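Local coordinates for protein tRNA (guanine(6)-N2)-methyltransferase (Thermus thermophilus, PDB 3TMA) that catalyses the S-adenosyl-L-methionine-dependent methylation of the guanosine at position 6 of tRNA(Phe), giving N2-methylguanosine, at residues E290-L295 with T317-L322; R301-L306 with P329-R334. All coordinates share one frame; numbering follows the deposited sequence. Where two conformers were deposited one is given.

Contact 1 of 2, residues E290-L295 with T317-L322; sequences EGLFHL and TLRPAL
L322 and F293 meet because each swings its CG to the position opposite its own backbone N, with chi1 at -167° in L322 and 175° in F293. That brings L322 CD1 to 3.7 Å from F293 CD1, on one ortho corner of the ring, and to 4.0 Å from F293 CB. The methyl approaches the ring at a slant, so the leucine is packed beside the CB-to-ring junction and not centred on the aromatic system. The other L322 methyl, CD2, turns to L292, one residue before F293, and lies 4.3 Å from L292 CD2, a looser apolar touch. F293 also reaches R325 and A326 further along helix 320-326, which extends the same patch.

L292 points into the contact, and its CD2 methyl does a second job against R319. The arginine chain runs straight out from CG to NE and crosses the leucine tip, with L292 CD2 3.3 Å from R319 CD, closer than usual van der Waals packing, and 3.5 Å from R319 NE. R319 is the N-cap residue of helix 320-326. Its backbone N gives a hydrogen bond to T317 OG1 at 2.8 Å, an ST turn at the step from strand 312-317 into the helix; T317 OG1 is also hydrogen-bonded to Y296 OH of helix 290-305.

In this Rossmann-fold methyltransferase domain, helix 290-305 thus meets the first turn of helix 320-326 and the N-cap residue before it, mostly through hydrocarbon. R319 brings CD together with NE, the start of its guanidinium, yet no polar bond forms between the two segments.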
loop_
_atom_site.group_PDB
_atom_site.type_symbol
_atom_site.label_atom_id
_atom_site.label_comp_id
_atom_site.label_asym_id
_atom_site.label_seq_id
_atom_site.Cartn_x
_atom_site.Cartn_y
_atom_site.Cartn_z
ATOM N N GLU A 290 -11.064 -4.197 -28.344
ATOM C CA GLU A 290 -10.661 -5.389 -29.088
ATOM C C GLU A 290 -9.137 -5.561 -29.065
ATOM O O GLU A 290 -8.644 -6.688 -28.988
ATOM C CB GLU A 290 -11.185 -5.364 -30.527
ATOM C CG GLU A 290 -12.686 -5.075 -30.668
ATOM C CD GLU A 290 -13.534 -5.762 -29.608
ATOM O OE1 GLU A 290 -12.968 -6.472 -28.745
ATOM O OE2 GLU A 290 -14.771 -5.585 -29.637
ATOM N N GLY A 291 -8.412 -4.442 -29.142
ATOM C CA GLY A 291 -6.954 -4.432 -29.040
ATOM C C GLY A 291 -6.536 -4.889 -27.654
ATOM O O GLY A 291 -5.581 -5.649 -27.502
ATOM N N LEU A 292 -7.258 -4.419 -26.642
ATOM C CA LEU A 292 -7.014 -4.861 -25.288
ATOM C C LEU A 292 -7.281 -6.355 -25.096
ATOM O O LEU A 292 -6.488 -7.046 -24.470
ATOM C CB LEU A 292 -7.814 -4.038 -24.289
ATOM C CG LEU A 292 -7.355 -4.158 -22.844
ATOM C CD1 LEU A 292 -5.870 -3.742 -22.668
ATOM C CD2 LEU A 292 -8.266 -3.300 -21.999
ATOM N N PHE A 293 -8.366 -6.859 -25.663
ATOM C CA PHE A 293 -8.681 -8.276 -25.554
ATOM C C PHE A 293 -7.576 -9.126 -26.167
ATOM O O PHE A 293 -7.244 -10.193 -25.638
ATOM C CB PHE A 293 -10.023 -8.612 -26.229
ATOM C CG PHE A 293 -10.338 -10.098 -26.235
ATOM C CD1 PHE A 293 -10.710 -10.750 -25.055
ATOM C CD2 PHE A 293 -10.241 -10.842 -27.395
ATOM C CE1 PHE A 293 -11.003 -12.109 -25.043
ATOM C CE2 PHE A 293 -10.541 -12.208 -27.397
ATOM C CZ PHE A 293 -10.901 -12.844 -26.216
ATOM N N HIS A 294 -7.039 -8.645 -27.291
ATOM C CA HIS A 294 -5.966 -9.353 -27.984
ATOM C C HIS A 294 -4.660 -9.312 -27.203
ATOM O O HIS A 294 -3.885 -10.268 -27.250
ATOM C CB HIS A 294 -5.750 -8.828 -29.412
ATOM C CG HIS A 294 -4.701 -9.582 -30.179
ATOM N ND1 HIS A 294 -4.957 -10.778 -30.815
ATOM C CD2 HIS A 294 -3.386 -9.320 -30.385
ATOM C CE1 HIS A 294 -3.856 -11.201 -31.414
ATOM N NE2 HIS A 294 -2.884 -10.341 -31.155
ATOM N N LEU A 295 -4.406 -8.233 -26.481
ATOM C CA LEU A 295 -3.212 -8.210 -25.616
ATOM C C LEU A 295 -3.374 -9.200 -24.478
ATOM O O LEU A 295 -2.434 -9.948 -24.176
ATOM C CB LEU A 295 -2.916 -6.804 -25.079
ATOM C CG LEU A 295 -1.925 -6.610 -23.900
ATOM C CD1 LEU A 295 -0.521 -7.073 -24.225
ATOM C CD2 LEU A 295 -1.912 -5.143 -23.572
ATOM N N THR A 317 -6.370 -5.882 -12.756
ATOM C CA THR A 317 -7.101 -5.416 -13.939
ATOM C C THR A 317 -8.378 -4.640 -13.575
ATOM O O THR A 317 -9.132 -5.065 -12.699
ATOM C CB THR A 317 -7.496 -6.627 -14.914
ATOM O OG1 THR A 317 -8.328 -6.146 -15.979
ATOM C CG2 THR A 317 -8.293 -7.688 -14.155
ATOM N N LEU A 318 -8.654 -3.583 -14.330
ATOM C CA LEU A 318 -9.952 -2.911 -14.297
ATOM C C LEU A 318 -11.041 -3.613 -15.084
ATOM O O LEU A 318 -12.239 -3.223 -15.015
ATOM C CB LEU A 318 -9.832 -1.427 -14.729
ATOM C CG LEU A 318 -9.145 -0.560 -13.647
ATOM C CD1 LEU A 318 -8.549 0.724 -14.269
ATOM C CD2 LEU A 318 -10.128 -0.242 -12.508
ATOM N N ARG A 319 -10.663 -4.656 -15.829
ATOM C CA ARG A 319 -11.622 -5.317 -16.721
ATOM C C ARG A 319 -11.734 -6.829 -16.434
ATOM O O ARG A 319 -11.323 -7.646 -17.262
ATOM C CB ARG A 319 -11.202 -5.068 -18.174
ATOM C CG ARG A 319 -11.431 -3.612 -18.636
ATOM C CD ARG A 319 -11.001 -3.414 -20.072
ATOM N NE ARG A 319 -11.155 -2.031 -20.511
ATOM C CZ ARG A 319 -12.238 -1.521 -21.082
ATOM N NH1 ARG A 319 -13.330 -2.265 -21.328
ATOM N NH2 ARG A 319 -12.207 -0.251 -21.437
ATOM N N PRO A 320 -12.352 -7.207 -15.296
ATOM C CA PRO A 320 -12.377 -8.626 -14.925
ATOM C C PRO A 320 -13.157 -9.517 -15.891
ATOM O O PRO A 320 -12.711 -10.642 -16.183
ATOM C CB PRO A 320 -13.004 -8.631 -13.519
ATOM C CG PRO A 320 -13.783 -7.339 -13.442
ATOM C CD PRO A 320 -12.967 -6.356 -14.260
ATOM N N ALA A 321 -14.268 -9.026 -16.438
ATOM C CA ALA A 321 -15.023 -9.831 -17.382
ATOM C C ALA A 321 -14.193 -10.132 -18.645
ATOM O O ALA A 321 -14.185 -11.245 -19.163
ATOM C CB ALA A 321 -16.331 -9.148 -17.743
ATOM N N LEU A 322 -13.512 -9.130 -19.163
ATOM C CA LEU A 322 -12.716 -9.329 -20.360
ATOM C C LEU A 322 -11.523 -10.255 -20.082
ATOM O O LEU A 322 -11.139 -11.078 -20.919
ATOM C CB LEU A 322 -12.184 -7.981 -20.837
ATOM C CG LEU A 322 -11.594 -7.962 -22.236
ATOM C CD1 LEU A 322 -12.730 -8.269 -23.256
ATOM C CD2 LEU A 322 -11.017 -6.577 -22.462
#

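Contact 2 of 2, residues R301-L306 with P329-R334; sequences RGALAL and PGFALR
R301 NH1, one helical turn before the point where L304 meets F331, is gripped by two carbonyl oxygens: W297 O from its own helix and A326 O from the end of helix 320-326. The guanidinium also makes a cation-pi contact with the W297 side chain. This arginine ties together neighbouring elements of the Rossmann-fold methyltransferase domain, in which helix 290-305 packs at the start of strand 331-338, the outermost strand at one end of the sheet.

The contact itself is a leucine laid on a phenylalanine. L304 CD1 stands 3.7 Å from the centroid of the F331 ring and only 3° off its normal, a CH-pi contact placed almost exactly over the middle of one face. The ring carbons accordingly lie at nearly equal distances from that methyl. F331 reaches this place with CG beside its backbone N (chi1 -84°), a turn that carries the ring back to the helix although its CB leaves the backbone at an angle to it. The far end of the ring presses on the helix: F331 CZ is 3.7 Å from L304 CA, F331 CE2 is 3.8 Å from L304 CB, and A303 CB adds a softer touch at 4.3 Å from F331 CZ. The ring is buried between helix 290-305 and the neighbouring strands, with L351, V313 and the loop residue L307 around it.

L304 rests on the turn just before the strand as well, its CD1 methyl 3.8 Å from G330 O and its CD2 methyl 4.2 Å from G330 CA.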
loop_
_atom_site.group_PDB
_atom_site.type_symbol
_atom_site.label_atom_id
_atom_site.label_comp_id
_atom_site.label_asym_id
_atom_site.label_seq_id
_atom_site.Cartn_x
_atom_site.Cartn_y
_atom_site.Cartn_z
ATOM N N ARG A 301 -1.596 -16.486 -22.654
ATOM C CA ARG A 301 -1.067 -17.716 -23.230
ATOM C C ARG A 301 0.452 -17.830 -23.110
ATOM O O ARG A 301 0.980 -18.916 -22.846
ATOM C CB ARG A 301 -1.591 -17.952 -24.660
ATOM C CG ARG A 301 -3.028 -18.532 -24.605
ATOM C CD ARG A 301 -3.863 -18.195 -25.845
ATOM N NE ARG A 301 -5.238 -18.609 -25.578
ATOM C CZ ARG A 301 -6.078 -17.935 -24.791
ATOM N NH1 ARG A 301 -5.692 -16.782 -24.204
ATOM N NH2 ARG A 301 -7.273 -18.442 -24.550
ATOM N N GLY A 302 1.147 -16.715 -23.304
ATOM C CA GLY A 302 2.591 -16.684 -23.064
ATOM C C GLY A 302 2.886 -16.981 -21.595
ATOM O O GLY A 302 3.870 -17.687 -21.269
ATOM N N ALA A 303 2.062 -16.438 -20.692
ATOM C CA ALA A 303 2.327 -16.632 -19.257
ATOM C C ALA A 303 2.195 -18.108 -18.918
ATOM O O ALA A 303 3.042 -18.662 -18.223
ATOM C CB ALA A 303 1.351 -15.816 -18.385
ATOM N N LEU A 304 1.155 -18.752 -19.436
ATOM C CA LEU A 304 0.926 -20.178 -19.184
ATOM C C LEU A 304 2.096 -21.019 -19.680
ATOM O O LEU A 304 2.469 -22.027 -19.055
ATOM C CB LEU A 304 -0.366 -20.643 -19.900
ATOM C CG LEU A 304 -0.798 -22.079 -19.618
ATOM C CD1 LEU A 304 -1.355 -22.180 -18.219
ATOM C CD2 LEU A 304 -1.865 -22.526 -20.631
ATOM N N ALA A 305 2.683 -20.599 -20.803
ATOM C CA ALA A 305 3.763 -21.352 -21.410
ATOM C C ALA A 305 5.092 -21.177 -20.665
ATOM O O ALA A 305 6.032 -21.907 -20.937
ATOM C CB ALA A 305 3.928 -20.968 -22.870
ATOM N N LEU A 306 5.179 -20.148 -19.812
ATOM C CA LEU A 306 6.373 -19.860 -19.039
ATOM C C LEU A 306 6.243 -20.227 -17.569
ATOM O O LEU A 306 7.039 -19.778 -16.739
ATOM C CB LEU A 306 6.757 -18.365 -19.178
ATOM C CG LEU A 306 7.168 -17.992 -20.646
ATOM C CD1 LEU A 306 7.752 -16.592 -20.672
ATOM C CD2 LEU A 306 8.145 -18.945 -21.245
ATOM N N PRO A 329 -7.819 -22.303 -20.718
ATOM C CA PRO A 329 -8.345 -23.300 -19.771
ATOM C C PRO A 329 -7.256 -24.058 -18.958
ATOM O O PRO A 329 -7.576 -24.727 -17.964
ATOM C CB PRO A 329 -9.156 -24.254 -20.674
ATOM C CG PRO A 329 -8.627 -24.026 -22.069
ATOM C CD PRO A 329 -8.263 -22.562 -22.105
ATOM N N GLY A 330 -5.991 -23.941 -19.347
ATOM C CA GLY A 330 -4.908 -24.480 -18.518
ATOM C C GLY A 330 -4.690 -23.775 -17.160
ATOM O O GLY A 330 -3.913 -24.258 -16.344
ATOM N N PHE A 331 -5.298 -22.605 -16.964
ATOM C CA PHE A 331 -5.259 -21.888 -15.680
ATOM C C PHE A 331 -6.475 -22.208 -14.811
ATOM O O PHE A 331 -7.596 -22.308 -15.320
ATOM C CB PHE A 331 -5.223 -20.357 -15.936
ATOM C CG PHE A 331 -3.842 -19.807 -16.204
ATOM C CD1 PHE A 331 -2.811 -20.003 -15.283
ATOM C CD2 PHE A 331 -3.597 -19.019 -17.324
ATOM C CE1 PHE A 331 -1.547 -19.426 -15.490
ATOM C CE2 PHE A 331 -2.349 -18.461 -17.548
ATOM C CZ PHE A 331 -1.310 -18.671 -16.636
ATOM N N ALA A 332 -6.288 -22.274 -13.490
ATOM C CA ALA A 332 -7.409 -22.254 -12.578
ATOM C C ALA A 332 -7.398 -20.865 -11.950
ATOM O O ALA A 332 -6.334 -20.338 -11.572
ATOM C CB ALA A 332 -7.244 -23.343 -11.487
ATOM N N LEU A 333 -8.573 -20.301 -11.786
ATOM C CA LEU A 333 -8.720 -19.037 -11.093
ATOM C C LEU A 333 -8.837 -19.365 -9.582
ATOM O O LEU A 333 -9.784 -19.996 -9.168
ATOM C CB LEU A 333 -9.933 -18.269 -11.654
ATOM C CG LEU A 333 -10.395 -17.009 -10.907
ATOM C CD1 LEU A 333 -9.218 -16.140 -10.642
ATOM C CD2 LEU A 333 -11.466 -16.254 -11.736
ATOM N N ARG A 334 -7.805 -19.044 -8.795
ATOM C CA ARG A 334 -7.749 -19.516 -7.412
ATOM C C ARG A 334 -8.286 -18.487 -6.443
ATOM O O ARG A 334 -8.874 -18.864 -5.452
ATOM C CB ARG A 334 -6.324 -19.880 -7.000
ATOM C CG ARG A 334 -5.783 -21.103 -7.703
ATOM C CD ARG A 334 -6.009 -22.364 -6.851
ATOM N NE ARG A 334 -7.198 -23.097 -7.243
ATOM C CZ ARG A 334 -7.191 -24.287 -7.841
ATOM N NH1 ARG A 334 -8.343 -24.851 -8.171
ATOM N NH2 ARG A 334 -6.051 -24.916 -8.117
#

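In the fold
Both contacts use helix 290-305, contact 1 at its first turns and contact 2 at its last, with centres 16 Å apart and no touch between them. Helix 320-326 and strand 331-338, the two partners, follow each other in the chain, so the helix holds successive elements of the one methyltransferase domain. Each contact is partly buried, but of the four touching residues contact 1 has one buried and one exposed, contact 2 two buried and none exposed. Contact 1 packs the start of one helix on the first turn and N-cap of another, with a ring met obliquely by a methyl, whereas contact 2 seats a buried phenylalanine of the edge strand face-on under a leucine.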